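Local atomic coordinates of MATE family efflux transporter (Vibrio cholerae, PDB entry 6IDP), a protein that probably exports drugs and other compounds across the bacterial inner membrane, as a MATE-family multidrug efflux transporter whose conformational change depends on protons. Residues A[68-73]-A[234-239]; A[274-279]-A[358-363]. All coordinates share one frame; numbering follows the deposited sequence.

Overall arrangement
Both contacts are helix packing without hydrogen bonds between their segments, wholly apolar in interaction 1 and mixed with an acid in interaction 2. They lie on opposite sides of the centre of this all-helical membrane transporter, their own centres about 26 Å apart. Interaction 1 is partly buried and joins two sequence-distant helices, 54-80 and 226-259. Interaction 2 is the more buried contact and stays within the second MatE region of the sequence, between helices 263-279 and 360-375. They share no helix, although helices 226-259 and 263-279 follow each other in the chain. A single alanine, Ala70, lets the backbones approach in 68-73/234-239, whereas long side chains span a wider gap in 274-279/358-363, where a carboxylate joins the apolar surface.

Interaction 1: A[68-73]-A[234-239]; sequences GIATTA and GHIMGP
A close, roughly antiparallel helix crossing brings Ala70 against Ile236 and Met237, in a MATE transporter built almost wholly of helices. Helix 54-80 meets helix 226-259, and their short segments run 149° apart in direction with axes 8.0 Å from each other. This is an instance of a small residue allowing two backbones to draw near: the CA atoms of Ala70 and Ile236 are 5.1 Å apart. The methyl of Ala70 points at the partner helix and reaches two successive residues there, touching CB of Ile236 at 3.8 Å and CB of Met237 at 3.9 Å. Beyond CB, Met237 turns its thioether end away from segment 68-73, leaving the base of the side chain to make the contact. Thus the packing is apolar, and no hydrogen bond links the segments.

Farther along the partner helix, Pro239 brings no N-H to the helical bonding, and the helix is kinked there. Asn374 of helix 360-375 touches both Ile69 and Ile236, bringing a third helix to the junction, while Ser379 of helix 379-435 also packs on Ile236. The branched side chains of Ile69 and Ile236 cross at about a right angle. In Ile236, CG2 stands anti to the backbone N, and this methyl lies 3.8 Å from CA of Ala70 and 4.0 Å from CG2 of Ile69.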
loop_
_atom_site.group_PDB
_atom_site.type_symbol
_atom_site.label_atom_id
_atom_site.label_comp_id
_atom_site.label_asym_id
_atom_site.label_seq_id
_atom_site.Cartn_x
_atom_site.Cartn_y
_atom_site.Cartn_z
ATOM N N GLY A 68 0.709 -4.938 9.352
ATOM C CA GLY A 68 2.088 -4.576 9.068
ATOM C C GLY A 68 2.459 -3.225 9.659
ATOM O O GLY A 68 3.552 -3.049 10.205
ATOM N N ILE A 69 1.539 -2.272 9.552
ATOM C CA ILE A 69 1.725 -0.946 10.131
ATOM C C ILE A 69 1.838 -1.030 11.662
ATOM O O ILE A 69 2.702 -0.391 12.260
ATOM C CB ILE A 69 0.568 -0.000 9.727
ATOM C CG1 ILE A 69 0.615 0.283 8.220
ATOM C CG2 ILE A 69 0.626 1.301 10.512
ATOM C CD1 ILE A 69 -0.535 1.139 7.707
ATOM N N ALA A 70 0.980 -1.835 12.287
ATOM C CA ALA A 70 1.011 -2.013 13.739
ATOM C C ALA A 70 2.293 -2.709 14.186
ATOM O O ALA A 70 2.901 -2.336 15.192
ATOM C CB ALA A 70 -0.203 -2.804 14.206
ATOM N N THR A 71 2.685 -3.729 13.431
ATOM C CA THR A 71 3.898 -4.486 13.700
ATOM C C THR A 71 5.134 -3.595 13.700
ATOM O O THR A 71 5.956 -3.659 14.609
ATOM C CB THR A 71 4.087 -5.605 12.660
ATOM O OG1 THR A 71 2.945 -6.469 12.681
ATOM C CG2 THR A 71 5.341 -6.412 12.959
ATOM N N THR A 72 5.256 -2.760 12.676
ATOM C CA THR A 72 6.425 -1.903 12.525
ATOM C C THR A 72 6.507 -0.866 13.641
ATOM O O THR A 72 7.568 -0.659 14.223
ATOM C CB THR A 72 6.421 -1.191 11.154
ATOM O OG1 THR A 72 6.744 -2.139 10.130
ATOM C CG2 THR A 72 7.442 -0.074 11.129
ATOM N N ALA A 73 5.379 -0.234 13.950
ATOM C CA ALA A 73 5.342 0.816 14.960
ATOM C C ALA A 73 5.641 0.299 16.371
ATOM O O ALA A 73 6.416 0.907 17.108
ATOM C CB ALA A 73 3.990 1.514 14.936
ATOM N N GLY A 234 -3.380 -3.747 18.590
ATOM C CA GLY A 234 -4.728 -3.406 18.163
ATOM C C GLY A 234 -5.005 -1.915 18.108
ATOM O O GLY A 234 -5.796 -1.457 17.282
ATOM N N HIS A 235 -4.356 -1.162 18.991
ATOM C CA HIS A 235 -4.501 0.290 19.036
ATOM C C HIS A 235 -4.097 0.951 17.720
ATOM O O HIS A 235 -4.625 2.002 17.355
ATOM C CB HIS A 235 -3.670 0.873 20.181
ATOM C CG HIS A 235 -3.638 2.370 20.201
ATOM N ND1 HIS A 235 -4.736 3.132 20.541
ATOM C CD2 HIS A 235 -2.644 3.245 19.919
ATOM C CE1 HIS A 235 -4.417 4.413 20.469
ATOM N NE2 HIS A 235 -3.155 4.509 20.094
ATOM N N ILE A 236 -3.149 0.337 17.019
ATOM C CA ILE A 236 -2.694 0.857 15.737
ATOM C C ILE A 236 -3.469 0.205 14.602
ATOM O O ILE A 236 -3.951 0.876 13.691
ATOM C CB ILE A 236 -1.189 0.602 15.509
ATOM C CG1 ILE A 236 -0.363 1.055 16.717
ATOM C CG2 ILE A 236 -0.725 1.288 14.234
ATOM C CD1 ILE A 236 -0.093 2.540 16.756
ATOM N N MET A 237 -3.588 -1.115 14.681
ATOM C CA MET A 237 -4.158 -1.923 13.613
ATOM C C MET A 237 -5.616 -1.586 13.309
ATOM O O MET A 237 -6.025 -1.573 12.145
ATOM C CB MET A 237 -4.030 -3.402 13.971
ATOM C CG MET A 237 -4.678 -4.341 12.977
ATOM S SD MET A 237 -4.384 -6.061 13.404
ATOM C CE MET A 237 -4.793 -6.041 15.147
ATOM N N GLY A 238 -6.394 -1.323 14.354
ATOM C CA GLY A 238 -7.786 -0.937 14.196
ATOM C C GLY A 238 -7.973 0.258 13.276
ATOM O O GLY A 238 -8.550 0.124 12.197
ATOM N N PRO A 239 -7.491 1.439 13.701
ATOM C CA PRO A 239 -7.563 2.656 12.884
ATOM C C PRO A 239 -6.850 2.521 11.540
ATOM O O PRO A 239 -7.298 3.106 10.554
ATOM C CB PRO A 239 -6.869 3.704 13.759
ATOM C CG PRO A 239 -7.053 3.210 15.148
ATOM C CD PRO A 239 -6.967 1.716 15.051
#

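Interaction 2: A[274-279]-A[358-363]. With OLC ((2R)-2,3-dihydroxypropyl (9Z)-octadec-9-enoate), chain F; OLC ((2R)-2,3-dihydroxypropyl (9Z)-octadec-9-enoate), chain N.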
loop_
_atom_site.group_PDB
_atom_site.type_symbol
_atom_site.label_atom_id
_atom_site.label_comp_id
_atom_site.label_asym_id
_atom_site.label_seq_id
_atom_site.Cartn_x
_atom_site.Cartn_y
_atom_site.Cartn_z
ATOM N N ARG A 274 -3.314 5.480 -12.921
ATOM C CA ARG A 274 -2.178 4.585 -13.071
ATOM C C ARG A 274 -0.878 5.379 -13.090
ATOM O O ARG A 274 0.105 4.989 -12.456
ATOM C CB ARG A 274 -2.315 3.752 -14.348
ATOM C CG ARG A 274 -1.136 2.841 -14.628
ATOM C CD ARG A 274 -1.282 2.163 -15.979
ATOM N NE ARG A 274 -2.553 1.456 -16.096
ATOM C CZ ARG A 274 -2.733 0.183 -15.758
ATOM N NH1 ARG A 274 -1.720 -0.529 -15.284
ATOM N NH2 ARG A 274 -3.927 -0.378 -15.897
ATOM N N PHE A 275 -0.883 6.497 -13.811
ATOM C CA PHE A 275 0.289 7.360 -13.866
ATOM C C PHE A 275 0.600 7.958 -12.494
ATOM O O PHE A 275 1.764 8.025 -12.099
ATOM C CB PHE A 275 0.105 8.482 -14.891
ATOM C CG PHE A 275 1.285 9.412 -14.980
ATOM C CD1 PHE A 275 1.336 10.570 -14.221
ATOM C CD2 PHE A 275 2.351 9.118 -15.815
ATOM C CE1 PHE A 275 2.424 11.415 -14.294
ATOM C CE2 PHE A 275 3.442 9.967 -15.894
ATOM C CZ PHE A 275 3.477 11.114 -15.132
ATOM N N GLU A 276 -0.438 8.403 -11.788
ATOM C CA GLU A 276 -0.287 8.932 -10.431
ATOM C C GLU A 276 0.422 7.934 -9.525
ATOM O O GLU A 276 1.305 8.303 -8.751
ATOM C CB GLU A 276 -1.645 9.282 -9.816
ATOM C CG GLU A 276 -2.228 10.620 -10.231
ATOM C CD GLU A 276 -3.457 10.985 -9.413
ATOM O OE1 GLU A 276 -3.437 10.767 -8.182
ATOM O OE2 GLU A 276 -4.445 11.476 -10.000
ATOM N N PHE A 277 0.018 6.672 -9.624
ATOM C CA PHE A 277 0.585 5.618 -8.796
ATOM C C PHE A 277 2.083 5.486 -9.044
ATOM O O PHE A 277 2.875 5.438 -8.101
ATOM C CB PHE A 277 -0.118 4.286 -9.061
ATOM C CG PHE A 277 0.217 3.220 -8.061
ATOM C CD1 PHE A 277 -0.506 3.108 -6.885
ATOM C CD2 PHE A 277 1.256 2.334 -8.289
ATOM C CE1 PHE A 277 -0.202 2.131 -5.956
ATOM C CE2 PHE A 277 1.566 1.356 -7.363
ATOM C CZ PHE A 277 0.836 1.254 -6.196
ATOM N N PHE A 278 2.468 5.435 -10.315
ATOM C CA PHE A 278 3.875 5.330 -10.672
ATOM C C PHE A 278 4.656 6.583 -10.285
ATOM O O PHE A 278 5.791 6.488 -9.821
ATOM C CB PHE A 278 4.031 5.057 -12.168
ATOM C CG PHE A 278 4.039 3.599 -12.516
ATOM C CD1 PHE A 278 5.158 2.824 -12.259
ATOM C CD2 PHE A 278 2.934 3.002 -13.102
ATOM C CE1 PHE A 278 5.175 1.478 -12.576
ATOM C CE2 PHE A 278 2.945 1.656 -13.423
ATOM C CZ PHE A 278 4.067 0.894 -13.159
ATOM N N ALA A 279 4.047 7.751 -10.466
ATOM C CA ALA A 279 4.709 9.009 -10.128
ATOM C C ALA A 279 4.999 9.109 -8.632
ATOM O O ALA A 279 5.897 9.841 -8.215
ATOM C CB ALA A 279 3.865 10.194 -10.581
ATOM N N ILE A 358 1.267 18.221 -10.511
ATOM C CA ILE A 358 1.891 19.262 -9.702
ATOM C C ILE A 358 1.378 19.217 -8.259
ATOM O O ILE A 358 1.967 19.805 -7.357
ATOM C CB ILE A 358 1.646 20.666 -10.315
ATOM C CG1 ILE A 358 2.516 21.730 -9.633
ATOM C CG2 ILE A 358 0.177 21.032 -10.246
ATOM C CD1 ILE A 358 3.998 21.430 -9.675
ATOM N N SER A 359 0.288 18.491 -8.042
ATOM C CA SER A 359 -0.304 18.378 -6.714
ATOM C C SER A 359 0.157 17.120 -5.982
ATOM O O SER A 359 -0.190 16.918 -4.820
ATOM C CB SER A 359 -1.833 18.379 -6.806
ATOM O OG SER A 359 -2.307 17.137 -7.298
ATOM N N LEU A 360 0.934 16.280 -6.660
ATOM C CA LEU A 360 1.322 14.989 -6.095
ATOM C C LEU A 360 2.384 15.130 -4.997
ATOM O O LEU A 360 2.569 14.225 -4.185
ATOM C CB LEU A 360 1.818 14.047 -7.198
ATOM C CG LEU A 360 0.766 13.649 -8.246
ATOM C CD1 LEU A 360 1.299 12.587 -9.204
ATOM C CD2 LEU A 360 -0.532 13.183 -7.588
ATOM N N GLY A 361 3.071 16.266 -4.972
ATOM C CA GLY A 361 3.996 16.559 -3.894
ATOM C C GLY A 361 3.238 16.732 -2.595
ATOM O O GLY A 361 3.614 16.177 -1.559
ATOM N N ALA A 362 2.153 17.499 -2.659
ATOM C CA ALA A 362 1.301 17.734 -1.502
ATOM C C ALA A 362 0.586 16.453 -1.068
ATOM O O ALA A 362 0.399 16.216 0.124
ATOM C CB ALA A 362 0.294 18.828 -1.809
ATOM N N LEU A 363 0.179 15.633 -2.034
ATOM C CA LEU A 363 -0.463 14.362 -1.720
ATOM C C LEU A 363 0.542 13.425 -1.065
ATOM O O LEU A 363 0.214 12.709 -0.118
ATOM C CB LEU A 363 -1.055 13.720 -2.977
ATOM C CG LEU A 363 -1.767 12.375 -2.806
ATOM C CD1 LEU A 363 -2.872 12.467 -1.763
ATOM C CD2 LEU A 363 -2.332 11.889 -4.138
HETATM C C18 OLC F . 5.596 19.255 -5.616
HETATM C C10 OLC F . 10.091 22.567 -3.712
HETATM C C9 OLC F . 11.009 22.197 -2.792
HETATM C C17 OLC F . 5.206 20.639 -6.086
HETATM C C11 OLC F . 8.799 23.250 -3.307
HETATM C C8 OLC F . 10.787 22.450 -1.317
HETATM C C16 OLC F . 4.715 21.450 -4.909
HETATM C C12 OLC F . 8.040 23.686 -4.545
HETATM C C15 OLC F . 4.458 22.873 -5.350
HETATM C C13 OLC F . 6.551 23.641 -4.274
HETATM C C14 OLC F . 5.787 23.563 -5.580
HETATM C C18 OLC N . 7.025 9.256 -14.289
HETATM C C17 OLC N . 7.487 9.261 -12.849
HETATM C C16 OLC N . 8.443 8.110 -12.624
HETATM C C12 OLC N . 11.385 5.800 -9.426
HETATM C C15 OLC N . 8.922 8.112 -11.188
HETATM C C13 OLC N . 10.516 7.021 -9.641
HETATM C C14 OLC N . 9.732 6.859 -10.925
#
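Leu360 reaches helix 263-279 with both methyls: CD1 meets the methyl of Ala279 at 3.8 Å and borders Glu276, while CD2 lies beside the acidic side chain of Glu276. The contact illustrates how a branched apolar side chain can bridge helices whose backbones stay well apart, for the nearest CA atoms, those of Glu276 and Leu360, are 7.6 Å from each other. Glu276 and Leu360 cross at about a right angle. The glutamate takes part along its length, with CG 4.1 Å from Leu360 CD2 and the carboxylate atom OE1 3.8 Å from the same methyl. Its CG is anti to the carbonyl carbon (chi1 -81°) and the chain beyond is extended, which lays the carboxylate alongside CD2. Leu363, one turn on, adds a looser touch, its CD2 4.3 Å from Glu276 OE1. These are van der Waals contacts; no hydrogen bond crosses between the segments.

Next come two monoolein chains, each beside one segment. The tail in chain N places C17 3.9 Å from CA of Ala279 and C18 near the ring of Phe275. On the other segment, the tail in chain F brings C18 to 3.6 Å from CA of Gly361, where the absence of a side chain permits this approach.

Leu280, just beyond helix 263-279, touches Leu360 and Leu363. Ser359 OG hydrogen-bonds to Val356 O and to Asn418 of helix 379-435, tying segment 358-363 to that long helix. Helix 303-330 packs on Phe275, Ala279 and Ile358, whereas Met29 of helix 5-39 touches Phe277 and Phe278.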